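Local coordinates for protein fimbrial subunit CupB6 (Pseudomonas aeruginosa, PDB 5CYL) that serves as the adhesive tip subunit of a chaperone-usher pilus and probably mediates attachment in biofilm formation, at residues N14-W20 and G197-P203; P206-V211 and L245-L251; K220-V224 and S317-I321; E238-S244 and A312-A318. All coordinates share one frame. Numbering follows the deposited sequence.

Contact 1. Residues N14-W20 and G197-P203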
loop_
_atom_site.group_PDB
_atom_site.type_symbol
_atom_site.label_atom_id
_atom_site.label_comp_id
_atom_site.label_asym_id
_atom_site.label_seq_id
_atom_site.Cartn_x
_atom_site.Cartn_y
_atom_site.Cartn_z
ATOM N N ASN A 14 -0.145 8.850 28.516
ATOM C CA ASN A 14 0.709 8.996 27.320
ATOM C C ASN A 14 1.976 9.776 27.577
ATOM O O ASN A 14 1.947 10.764 28.305
ATOM C CB ASN A 14 -0.057 9.704 26.208
ATOM C CG ASN A 14 -1.168 8.851 25.605
ATOM O OD1 ASN A 14 -1.208 7.624 25.752
ATOM N ND2 ASN A 14 -2.065 9.502 24.882
ATOM N N GLY A 15 3.073 9.311 26.983
ATOM C CA GLY A 15 4.357 10.009 27.070
ATOM C C GLY A 15 4.535 10.881 25.844
ATOM O O GLY A 15 3.545 11.274 25.225
ATOM N N LYS A 16 5.790 11.198 25.515
ATOM C CA LYS A 16 6.126 11.843 24.232
ATOM C C LYS A 16 5.906 10.764 23.159
ATOM O O LYS A 16 6.421 9.658 23.295
ATOM C CB LYS A 16 7.573 12.384 24.220
ATOM N N GLY A 17 5.103 11.071 22.135
ATOM C CA GLY A 17 4.754 10.117 21.056
ATOM C C GLY A 17 5.705 10.155 19.858
ATOM O O GLY A 17 5.942 11.203 19.278
ATOM N N LEU A 18 6.253 9.015 19.476
ATOM C CA LEU A 18 7.241 9.011 18.400
ATOM C C LEU A 18 6.596 8.804 17.043
ATOM O O LEU A 18 5.446 8.324 16.974
ATOM C CB LEU A 18 8.308 7.971 18.693
ATOM C CG LEU A 18 8.979 8.302 20.031
ATOM C CD1 LEU A 18 10.014 7.210 20.304
ATOM C CD2 LEU A 18 9.588 9.708 20.089
ATOM N N PRO A 19 7.299 9.196 15.950
ATOM C CA PRO A 19 6.668 8.898 14.658
ATOM C C PRO A 19 7.012 7.481 14.242
ATOM O O PRO A 19 8.030 6.943 14.691
ATOM C CB PRO A 19 7.330 9.891 13.722
ATOM C CG PRO A 19 8.711 10.041 14.277
ATOM C CD PRO A 19 8.586 9.912 15.773
ATOM N N TRP A 20 6.177 6.874 13.409
ATOM C CA TRP A 20 6.455 5.512 12.934
ATOM C C TRP A 20 7.688 5.528 12.034
ATOM O O TRP A 20 7.929 6.509 11.328
ATOM C CB TRP A 20 5.267 4.963 12.170
ATOM C CG TRP A 20 4.096 4.588 13.029
ATOM C CD1 TRP A 20 3.144 5.415 13.515
ATOM C CD2 TRP A 20 3.742 3.271 13.463
ATOM N NE1 TRP A 20 2.222 4.704 14.259
ATOM C CE2 TRP A 20 2.569 3.381 14.229
ATOM C CE3 TRP A 20 4.328 2.014 13.302
ATOM C CZ2 TRP A 20 1.956 2.289 14.818
ATOM C CZ3 TRP A 20 3.712 0.917 13.884
ATOM C CH2 TRP A 20 2.528 1.064 14.620
ATOM N N GLY A 197 -0.290 5.344 23.147
ATOM C CA GLY A 197 0.899 6.099 23.492
ATOM C C GLY A 197 0.988 7.443 22.801
ATOM O O GLY A 197 1.943 8.205 23.004
ATOM N N GLY A 198 -0.017 7.754 22.000
ATOM C CA GLY A 198 -0.049 9.011 21.262
ATOM C C GLY A 198 0.843 8.963 20.028
ATOM O O GLY A 198 1.368 7.909 19.641
ATOM N N GLY A 199 1.028 10.124 19.419
ATOM C CA GLY A 199 1.857 10.243 18.238
ATOM C C GLY A 199 1.139 10.038 16.923
ATOM O O GLY A 199 -0.075 9.716 16.921
ATOM N N PRO A 200 1.893 10.230 15.763
ATOM C CA PRO A 200 1.084 10.154 14.530
ATOM C C PRO A 200 0.708 8.734 14.095
ATOM O O PRO A 200 1.334 7.760 14.495
ATOM C CB PRO A 200 2.005 10.783 13.479
ATOM C CG PRO A 200 3.356 10.348 13.905
ATOM C CD PRO A 200 3.324 10.538 15.401
ATOM N N PRO A 201 -0.330 8.641 13.269
ATOM C CA PRO A 201 -0.787 7.379 12.697
ATOM C C PRO A 201 0.206 6.846 11.671
ATOM O O PRO A 201 0.977 7.639 11.121
ATOM C CB PRO A 201 -2.088 7.766 12.014
ATOM C CG PRO A 201 -1.871 9.160 11.582
ATOM C CD PRO A 201 -0.974 9.795 12.612
ATOM N N PRO A 202 0.222 5.526 11.422
ATOM C CA PRO A 202 1.195 5.014 10.452
ATOM C C PRO A 202 1.163 5.647 9.067
ATOM O O PRO A 202 0.058 6.017 8.597
ATOM C CB PRO A 202 0.825 3.536 10.341
ATOM C CG PRO A 202 0.201 3.217 11.647
ATOM C CD PRO A 202 -0.656 4.429 11.872
ATOM N N PRO A 203 2.364 5.758 8.398
ATOM C CA PRO A 203 2.264 6.449 7.107
ATOM C C PRO A 203 1.643 5.631 5.965
ATOM O O PRO A 203 1.683 4.373 6.009
ATOM C CB PRO A 203 3.730 6.779 6.779
ATOM C CG PRO A 203 4.469 5.651 7.363
ATOM C CD PRO A 203 3.774 5.343 8.658
#
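Trp20 anchors this contact: with chi1 near -73° (m) and chi2 at 82° its indole lies against the proline run. Pro202 sits over one face of the ring in a CH-pi contact, its CG 3.8 Å from the centroid of the five-membered ring, while the carbonyl of Pro200 meets the ring edge (Trp20 CD1 to Pro200 O, 3.1 Å) and Pro203 CD lies 3.8 Å from Trp20 CB. Residues Gly197-Pro203, three glycines followed by four prolines, belong to the linker that leads out of the N-terminal domain of this two-domain adhesin, and here it runs along the strand 6-22 region, the two segments only 22° apart in direction. Trp20 also touches Phe37 of strand 35-50 and Leu127 of strand 118-129. Pro19 CB rests 4.0 Å from Pro200 CG. At the glycine end Gly17 CA approaches Gly199 CA to 4.0 Å, so close that a CB on Gly17 would clash with Gly199 N. Asn14, also an m rotamer, brings OD1 to 3.4 Å from Gly197 CA.

Contact 2. Residues P206-V211 and L245-L251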
loop_
_atom_site.group_PDB
_atom_site.type_symbol
_atom_site.label_atom_id
_atom_site.label_comp_id
_atom_site.label_asym_id
_atom_site.label_seq_id
_atom_site.Cartn_x
_atom_site.Cartn_y
_atom_site.Cartn_z
ATOM N N PRO A 206 3.138 4.612 -0.858
ATOM C CA PRO A 206 2.830 5.222 -2.175
ATOM C C PRO A 206 2.609 4.213 -3.319
ATOM O O PRO A 206 3.304 3.186 -3.398
ATOM C CB PRO A 206 4.083 6.059 -2.475
ATOM C CG PRO A 206 5.184 5.285 -1.855
ATOM C CD PRO A 206 4.587 4.772 -0.547
ATOM N N LYS A 207 1.634 4.521 -4.168
ATOM C CA LYS A 207 1.293 3.673 -5.303
ATOM C C LYS A 207 1.305 4.369 -6.662
ATOM O O LYS A 207 0.649 3.929 -7.581
ATOM C CB LYS A 207 -0.065 3.015 -5.068
ATOM C CG LYS A 207 -0.114 2.097 -3.860
ATOM C CD LYS A 207 0.620 0.787 -4.122
ATOM C CE LYS A 207 0.242 -0.276 -3.110
ATOM N NZ LYS A 207 -1.211 -0.498 -3.045
ATOM N N LYS A 208 2.025 5.471 -6.798
ATOM C CA LYS A 208 1.947 6.240 -8.052
ATOM C C LYS A 208 3.293 6.544 -8.686
ATOM O O LYS A 208 4.291 6.547 -8.029
ATOM C CB LYS A 208 1.146 7.520 -7.847
ATOM C CG LYS A 208 -0.317 7.252 -7.544
ATOM C CD LYS A 208 -1.207 8.487 -7.567
ATOM C CE LYS A 208 -0.809 9.503 -6.516
ATOM N NZ LYS A 208 -1.786 10.628 -6.456
ATOM N N CYS A 209 3.291 6.755 -9.985
ATOM C CA CYS A 209 4.480 7.127 -10.712
ATOM C C CYS A 209 4.366 8.619 -10.955
ATOM O O CYS A 209 3.342 9.203 -10.714
ATOM C CB CYS A 209 4.609 6.360 -12.040
ATOM S SG CYS A 209 4.561 4.559 -11.884
ATOM N N LYS A 210 5.440 9.213 -11.438
ATOM C CA LYS A 210 5.486 10.612 -11.767
ATOM C C LYS A 210 5.033 10.809 -13.201
ATOM O O LYS A 210 5.603 10.247 -14.155
ATOM C CB LYS A 210 6.912 11.125 -11.566
ATOM C CG LYS A 210 7.163 12.516 -12.119
ATOM C CD LYS A 210 8.604 12.717 -12.581
ATOM C CE LYS A 210 8.649 13.640 -13.815
ATOM N NZ LYS A 210 9.684 14.707 -13.750
ATOM N N VAL A 211 4.023 11.650 -13.345
ATOM C CA VAL A 211 3.463 11.959 -14.660
ATOM C C VAL A 211 3.619 13.433 -15.042
ATOM O O VAL A 211 3.101 14.299 -14.359
ATOM C CB VAL A 211 1.964 11.583 -14.712
ATOM C CG1 VAL A 211 1.354 11.929 -16.070
ATOM C CG2 VAL A 211 1.778 10.116 -14.389
ATOM N N LEU A 245 6.831 5.710 -17.861
ATOM C CA LEU A 245 6.661 6.483 -16.638
ATOM C C LEU A 245 7.859 6.200 -15.760
ATOM O O LEU A 245 8.376 5.074 -15.773
ATOM C CB LEU A 245 5.393 6.065 -15.891
ATOM C CG LEU A 245 4.044 6.512 -16.446
ATOM C CD1 LEU A 245 2.927 5.769 -15.740
ATOM C CD2 LEU A 245 3.846 8.008 -16.281
ATOM N N SER A 246 8.323 7.181 -14.995
ATOM C CA SER A 246 9.486 6.916 -14.114
ATOM C C SER A 246 9.263 7.430 -12.721
ATOM O O SER A 246 8.294 8.134 -12.451
ATOM C CB SER A 246 10.769 7.461 -14.716
ATOM O OG SER A 246 10.516 8.805 -15.089
ATOM N N GLU A 247 10.150 7.021 -11.832
ATOM C CA GLU A 247 10.024 7.338 -10.409
ATOM C C GLU A 247 8.772 6.687 -9.798
ATOM O O GLU A 247 8.128 7.244 -8.935
ATOM C CB GLU A 247 10.015 8.851 -10.186
ATOM C CG GLU A 247 11.316 9.527 -10.553
ATOM C CD GLU A 247 11.334 11.007 -10.228
ATOM O OE1 GLU A 247 10.370 11.522 -9.615
ATOM O OE2 GLU A 247 12.322 11.668 -10.605
ATOM N N CYS A 248 8.473 5.492 -10.262
ATOM C CA CYS A 248 7.332 4.727 -9.789
ATOM C C CYS A 248 7.562 4.187 -8.401
ATOM O O CYS A 248 8.626 3.666 -8.095
ATOM C CB CYS A 248 7.123 3.523 -10.705
ATOM S SG CYS A 248 6.500 3.994 -12.333
ATOM N N ALA A 249 6.532 4.240 -7.573
ATOM C CA ALA A 249 6.551 3.564 -6.249
ATOM C C ALA A 249 6.671 2.064 -6.425
ATOM O O ALA A 249 6.169 1.551 -7.411
ATOM C CB ALA A 249 5.281 3.893 -5.469
ATOM N N ALA A 250 7.297 1.356 -5.485
ATOM C CA ALA A 250 7.587 -0.081 -5.713
ATOM C C ALA A 250 6.370 -0.889 -6.155
ATOM O O ALA A 250 6.485 -1.747 -7.009
ATOM C CB ALA A 250 8.237 -0.718 -4.497
ATOM N N LEU A 251 5.225 -0.600 -5.553
ATOM C CA LEU A 251 3.985 -1.361 -5.745
ATOM C C LEU A 251 3.002 -0.724 -6.713
ATOM O O LEU A 251 1.887 -1.201 -6.856
ATOM C CB LEU A 251 3.289 -1.502 -4.401
ATOM C CG LEU A 251 3.399 -2.843 -3.716
ATOM C CD1 LEU A 251 4.767 -3.461 -3.839
ATOM C CD2 LEU A 251 3.021 -2.642 -2.260
#
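Pro206 opens the contact by packing its ring on Ala249, with CG 3.9 Å from Ala249 CB; Pro206 O also lies close, 2.9 Å from the same Ala249 CB. The side chain of Lys207 starts away from the loop 245-251 but bends back through two m torsions, so that its CD reaches 3.5 Å from Leu251 CB; its NZ goes on to hydrogen-bond the carbonyl of Gly139. Lys208 takes part through its backbone, its O accepting a hydrogen bond from Ala249 N at 3.2 Å. Cys209 is the covalent centre. Its SG is joined to Cys248 SG at 2.1 Å with chi3 of 107°, drawing the two CA atoms to 3.8 Å, and its CB also touches Leu245 CB at 3.9 Å. One residue on, Lys210 N donates to Ser246 O at 3.2 Å, so a backbone hydrogen bond lies on either side of the disulfide in sequence. The aliphatic chain of Lys210 passes Glu247, CD to OE1 3.7 Å. Val211 ends the walk with CG2 3.5 Å from Leu245 CD2, and both side chains reach Phe342. The disulfide thus ties the segment entering the first strand of the pilin domain, 215-225, to the loop that follows strand 239-245, as in the Ig-like pilin domains of chaperone-usher fimbriae.

Contact 3. Residues K220-V224 and S317-I321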
loop_
_atom_site.group_PDB
_atom_site.type_symbol
_atom_site.label_atom_id
_atom_site.label_comp_id
_atom_site.label_asym_id
_atom_site.label_seq_id
_atom_site.Cartn_x
_atom_site.Cartn_y
_atom_site.Cartn_z
ATOM N N LYS A 220 7.295 9.044 -36.462
ATOM C CA LYS A 220 7.350 9.277 -37.898
ATOM C C LYS A 220 7.148 7.959 -38.623
ATOM O O LYS A 220 7.938 7.019 -38.507
ATOM C CB LYS A 220 8.676 9.923 -38.311
ATOM C CG LYS A 220 8.955 11.265 -37.638
ATOM C CD LYS A 220 9.653 12.269 -38.561
ATOM C CE LYS A 220 9.433 13.711 -38.085
ATOM N NZ LYS A 220 9.586 14.772 -39.132
ATOM N N LEU A 221 6.071 7.880 -39.364
ATOM C CA LEU A 221 5.777 6.635 -40.021
ATOM C C LEU A 221 6.459 6.636 -41.376
ATOM O O LEU A 221 6.618 5.597 -41.989
ATOM C CB LEU A 221 4.265 6.427 -40.103
ATOM C CG LEU A 221 3.549 6.264 -38.753
ATOM C CD1 LEU A 221 2.055 6.233 -38.998
ATOM C CD2 LEU A 221 4.009 5.041 -37.960
ATOM N N GLY A 222 6.870 7.812 -41.830
ATOM C CA GLY A 222 7.554 7.940 -43.131
ATOM C C GLY A 222 6.629 7.952 -44.345
ATOM O O GLY A 222 5.439 8.212 -44.236
ATOM N N SER A 223 7.195 7.761 -45.519
ATOM C CA SER A 223 6.391 7.862 -46.744
ATOM C C SER A 223 6.301 6.516 -47.380
ATOM O O SER A 223 7.314 5.805 -47.443
ATOM C CB SER A 223 6.990 8.847 -47.741
ATOM O OG SER A 223 6.691 10.147 -47.313
ATOM N N VAL A 224 5.104 6.168 -47.857
ATOM C CA VAL A 224 4.880 4.878 -48.519
ATOM C C VAL A 224 4.020 5.073 -49.758
ATOM O O VAL A 224 3.047 5.813 -49.746
ATOM C CB VAL A 224 4.239 3.827 -47.572
ATOM C CG1 VAL A 224 5.174 3.458 -46.423
ATOM C CG2 VAL A 224 2.975 4.368 -46.992
ATOM N N SER A 317 4.476 -0.516 -31.367
ATOM C CA SER A 317 4.901 -0.359 -32.755
ATOM C C SER A 317 3.715 0.123 -33.581
ATOM O O SER A 317 2.575 -0.230 -33.314
ATOM C CB SER A 317 5.475 -1.665 -33.315
ATOM O OG SER A 317 4.440 -2.543 -33.688
ATOM N N ALA A 318 3.982 0.934 -34.585
ATOM C CA ALA A 318 2.916 1.522 -35.401
ATOM C C ALA A 318 3.181 1.414 -36.904
ATOM O O ALA A 318 4.330 1.394 -37.336
ATOM C CB ALA A 318 2.697 2.967 -35.005
ATOM N N ALA A 319 2.104 1.325 -37.672
ATOM C CA ALA A 319 2.203 1.263 -39.128
ATOM C C ALA A 319 0.930 1.755 -39.771
ATOM O O ALA A 319 -0.118 1.862 -39.122
ATOM C CB ALA A 319 2.533 -0.135 -39.613
ATOM N N TYR A 320 1.041 2.121 -41.040
ATOM C CA TYR A 320 -0.134 2.408 -41.866
ATOM C C TYR A 320 -0.858 1.111 -42.241
ATOM O O TYR A 320 -0.227 0.080 -42.493
ATOM C CB TYR A 320 0.304 3.138 -43.121
ATOM C CG TYR A 320 0.630 4.574 -42.844
ATOM C CD1 TYR A 320 -0.358 5.441 -42.357
ATOM C CD2 TYR A 320 1.897 5.075 -43.059
ATOM C CE1 TYR A 320 -0.087 6.770 -42.092
ATOM C CE2 TYR A 320 2.199 6.405 -42.780
ATOM C CZ TYR A 320 1.214 7.245 -42.297
ATOM O OH TYR A 320 1.477 8.594 -42.063
ATOM N N ILE A 321 -2.177 1.161 -42.281
ATOM C CA ILE A 321 -2.949 0.010 -42.756
ATOM C C ILE A 321 -3.884 0.460 -43.851
ATOM O O ILE A 321 -4.439 1.566 -43.784
ATOM C CB ILE A 321 -3.745 -0.649 -41.622
ATOM C CG1 ILE A 321 -4.226 -2.039 -42.046
ATOM C CG2 ILE A 321 -4.881 0.261 -41.175
ATOM C CD1 ILE A 321 -4.990 -2.798 -40.984
#
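Strands 220-224 and 317-321 run in roughly the same direction, their N-to-C axes 34° apart with a closest approach of 7.8 Å, and no hydrogen bond joins them. The nearest CA atoms, those of Leu221 and Ala319, are 6.5 Å apart, so the space between the strands is bridged by side chains. The backbone departs from regular strand angles at Leu221 (psi -16°) and Gly222 (phi 80°), consistent with Leu221 and Val224, three residues apart, both pointing their CA-to-CB bonds toward the other strand. Leu221 and Tyr320 form the heart of the contact. Leu221 CB is 3.4 Å from Tyr320 CE2, and Leu221 CD1 lies over the face of the phenol ring in a CH-pi contact, 3.8 Å from its centroid and 19° off the normal. Leu221 CD2 also meets Ala318 CB at 3.8 Å. Gly222 O approaches the ring edge, 4.0 Å from Tyr320 CE2, and Val224 CG2 packs 4.1 Å from Tyr320 CD2. The phenol hydroxyl is hydrogen-bonded to Ala334 O, while Phe356 of strand 352-361 adds to the apolar cluster beside Leu221 and Ala318. Strand 220-224 forms backbone hydrogen bonds with its parallel neighbour, strand 352-361. This is core packing of the Ig-like pilin domain, where strands from different parts of the beta sandwich meet through buried side chains rather than through main-chain bonds.

Contact 4. Residues E238-S244 and A312-A318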
loop_
_atom_site.group_PDB
_atom_site.type_symbol
_atom_site.label_atom_id
_atom_site.label_comp_id
_atom_site.label_asym_id
_atom_site.label_seq_id
_atom_site.Cartn_x
_atom_site.Cartn_y
_atom_site.Cartn_z
ATOM N N GLU A 238 6.751 -1.311 -39.761
ATOM C CA GLU A 238 6.473 -0.934 -38.346
ATOM C C GLU A 238 7.466 0.029 -37.802
ATOM O O GLU A 238 8.637 -0.137 -38.064
ATOM C CB GLU A 238 6.575 -2.124 -37.424
ATOM C CG GLU A 238 5.259 -2.816 -37.276
ATOM C CD GLU A 238 5.302 -4.060 -36.418
ATOM O OE1 GLU A 238 6.396 -4.587 -36.107
ATOM O OE2 GLU A 238 4.205 -4.504 -36.032
ATOM N N ARG A 239 7.008 0.988 -37.006
ATOM C CA ARG A 239 7.877 1.928 -36.322
ATOM C C ARG A 239 7.722 1.656 -34.842
ATOM O O ARG A 239 6.625 1.583 -34.327
ATOM C CB ARG A 239 7.485 3.365 -36.658
ATOM C CG ARG A 239 7.601 3.712 -38.133
ATOM C CD ARG A 239 9.055 3.755 -38.567
ATOM N NE ARG A 239 9.220 3.949 -40.006
ATOM C CZ ARG A 239 9.613 2.994 -40.848
ATOM N NH1 ARG A 239 9.895 1.776 -40.397
ATOM N NH2 ARG A 239 9.748 3.261 -42.147
ATOM N N SER A 240 8.833 1.507 -34.130
ATOM C CA SER A 240 8.808 1.223 -32.673
ATOM C C SER A 240 8.981 2.417 -31.759
ATOM O O SER A 240 9.837 3.244 -31.970
ATOM C CB SER A 240 9.849 0.186 -32.318
ATOM O OG SER A 240 9.329 -1.104 -32.620
ATOM N N PHE A 241 8.121 2.493 -30.755
ATOM C CA PHE A 241 8.187 3.525 -29.723
ATOM C C PHE A 241 7.741 2.988 -28.382
ATOM O O PHE A 241 7.092 1.966 -28.308
ATOM C CB PHE A 241 7.406 4.775 -30.129
ATOM C CG PHE A 241 5.944 4.562 -30.300
ATOM C CD1 PHE A 241 5.451 3.795 -31.334
ATOM C CD2 PHE A 241 5.051 5.173 -29.432
ATOM C CE1 PHE A 241 4.078 3.618 -31.483
ATOM C CE2 PHE A 241 3.678 5.021 -29.573
ATOM C CZ PHE A 241 3.190 4.241 -30.603
ATOM N N ASP A 242 8.104 3.677 -27.314
ATOM C CA ASP A 242 7.739 3.279 -25.959
ATOM C C ASP A 242 7.089 4.437 -25.225
ATOM O O ASP A 242 7.558 5.570 -25.312
ATOM C CB ASP A 242 8.996 2.838 -25.226
ATOM C CG ASP A 242 8.700 2.038 -24.014
ATOM O OD1 ASP A 242 8.300 2.574 -23.009
ATOM O OD2 ASP A 242 8.894 0.851 -24.021
ATOM N N ILE A 243 6.019 4.156 -24.496
ATOM C CA ILE A 243 5.412 5.160 -23.613
ATOM C C ILE A 243 5.826 4.739 -22.222
ATOM O O ILE A 243 5.533 3.631 -21.801
ATOM C CB ILE A 243 3.892 5.239 -23.734
ATOM C CG1 ILE A 243 3.495 5.696 -25.141
ATOM C CG2 ILE A 243 3.317 6.179 -22.678
ATOM C CD1 ILE A 243 2.009 5.773 -25.332
ATOM N N SER A 244 6.545 5.607 -21.526
ATOM C CA SER A 244 7.087 5.255 -20.225
ATOM C C SER A 244 6.804 6.238 -19.069
ATOM O O SER A 244 6.573 7.416 -19.265
ATOM C CB SER A 244 8.573 5.026 -20.384
ATOM O OG SER A 244 9.131 4.655 -19.147
ATOM N N ALA A 312 7.695 2.264 -15.396
ATOM C CA ALA A 312 6.694 1.456 -16.040
ATOM C C ALA A 312 6.566 1.905 -17.494
ATOM O O ALA A 312 6.475 3.070 -17.790
ATOM C CB ALA A 312 5.378 1.608 -15.317
ATOM N N ASP A 313 6.531 0.950 -18.408
ATOM C CA ASP A 313 6.430 1.282 -19.828
ATOM C C ASP A 313 5.479 0.371 -20.604
ATOM O O ASP A 313 5.224 -0.758 -20.213
ATOM C CB ASP A 313 7.809 1.261 -20.490
ATOM C CG ASP A 313 8.278 -0.133 -20.790
ATOM O OD1 ASP A 313 8.415 -0.939 -19.832
ATOM O OD2 ASP A 313 8.497 -0.428 -21.982
ATOM N N LEU A 314 4.958 0.885 -21.706
ATOM C CA LEU A 314 4.267 0.047 -22.669
ATOM C C LEU A 314 5.033 0.070 -23.988
ATOM O O LEU A 314 5.172 1.129 -24.606
ATOM C CB LEU A 314 2.830 0.527 -22.886
ATOM C CG LEU A 314 1.953 -0.400 -23.720
ATOM C CD1 LEU A 314 1.794 -1.739 -23.050
ATOM C CD2 LEU A 314 0.596 0.236 -23.971
ATOM N N PRO A 315 5.541 -1.081 -24.418
ATOM C CA PRO A 315 6.216 -1.152 -25.710
ATOM C C PRO A 315 5.208 -1.134 -26.862
ATOM O O PRO A 315 4.203 -1.835 -26.808
ATOM C CB PRO A 315 6.976 -2.470 -25.654
ATOM C CG PRO A 315 6.258 -3.291 -24.608
ATOM C CD PRO A 315 5.801 -2.266 -23.592
ATOM N N LEU A 316 5.467 -0.325 -27.881
ATOM C CA LEU A 316 4.527 -0.157 -28.979
ATOM C C LEU A 316 5.205 -0.097 -30.343
ATOM O O LEU A 316 6.351 0.322 -30.460
ATOM C CB LEU A 316 3.689 1.104 -28.776
ATOM C CG LEU A 316 2.769 1.172 -27.563
ATOM C CD1 LEU A 316 2.308 2.595 -27.298
ATOM C CD2 LEU A 316 1.554 0.283 -27.731
ATOM N N SER A 317 4.476 -0.516 -31.367
ATOM C CA SER A 317 4.901 -0.359 -32.755
ATOM C C SER A 317 3.715 0.123 -33.581
ATOM O O SER A 317 2.575 -0.230 -33.314
ATOM C CB SER A 317 5.475 -1.665 -33.315
ATOM O OG SER A 317 4.440 -2.543 -33.688
ATOM N N ALA A 318 3.982 0.934 -34.585
ATOM C CA ALA A 318 2.916 1.522 -35.401
ATOM C C ALA A 318 3.181 1.414 -36.904
ATOM O O ALA A 318 4.330 1.394 -37.336
ATOM C CB ALA A 318 2.697 2.967 -35.005
#
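Ala312, near the start of strand 311-322, has its carbonyl O 3.3 Å from Ser244 CA, a CA-H...O contact. Asp313, facing Ser244 in a non-hydrogen-bonded pair, brings OD2 to 2.4 Å from Asp242 OD2 and into a salt bridge with Arg306. Leu314 exchanges two hydrogen bonds with Ile243, its N to Ile243 O at 2.8 Å and its O to Ile243 N at 3.1 Å. Pro315, which has no amide hydrogen to give, pairs with Asp242. Leu316 N and O are hydrogen-bonded to Phe241 O and N, both at 2.8 Å, and its CB lies over the Phe241 ring, 3.8 Å from the centroid; its CD1 meets Ile243 CD1 at 3.7 Å. Ser317 sits opposite Ser240. Ala318 closes the pairing with two 2.7 Å bonds, its N to Arg239 O and its O to Arg239 N, while its CB touches Phe241 CE1 at 3.8 Å. Leu314, Leu316, Ala318, Phe241 and Ile243 share the apolar face of an antiparallel strand pair in the Ig-like pilin domain.

In the fold
Contact 1 lies about 59 Å, centre to centre, from contact 3, on opposite sides of the chain's centre, which reflects an elongated molecule of two beta domains in series. Contact 1 closes before the others open; its proline run leads almost directly into contact 2, 28 Å away between centres. Contacts 2, 3 and 4 belong to the C-terminal pilin domain, where the segments of contact 2 alternate along the chain with those of contacts 3 and 4, interlacing the domain. Contact 2 adjoins contact 4, 19 Å away between centres, where Leu245 N approaches Ala312 O at 2.7 Å, probably a hydrogen bond. Contacts 3 and 4, centres 14 Å apart, share Ser317 and Ala318 of strand 311-322.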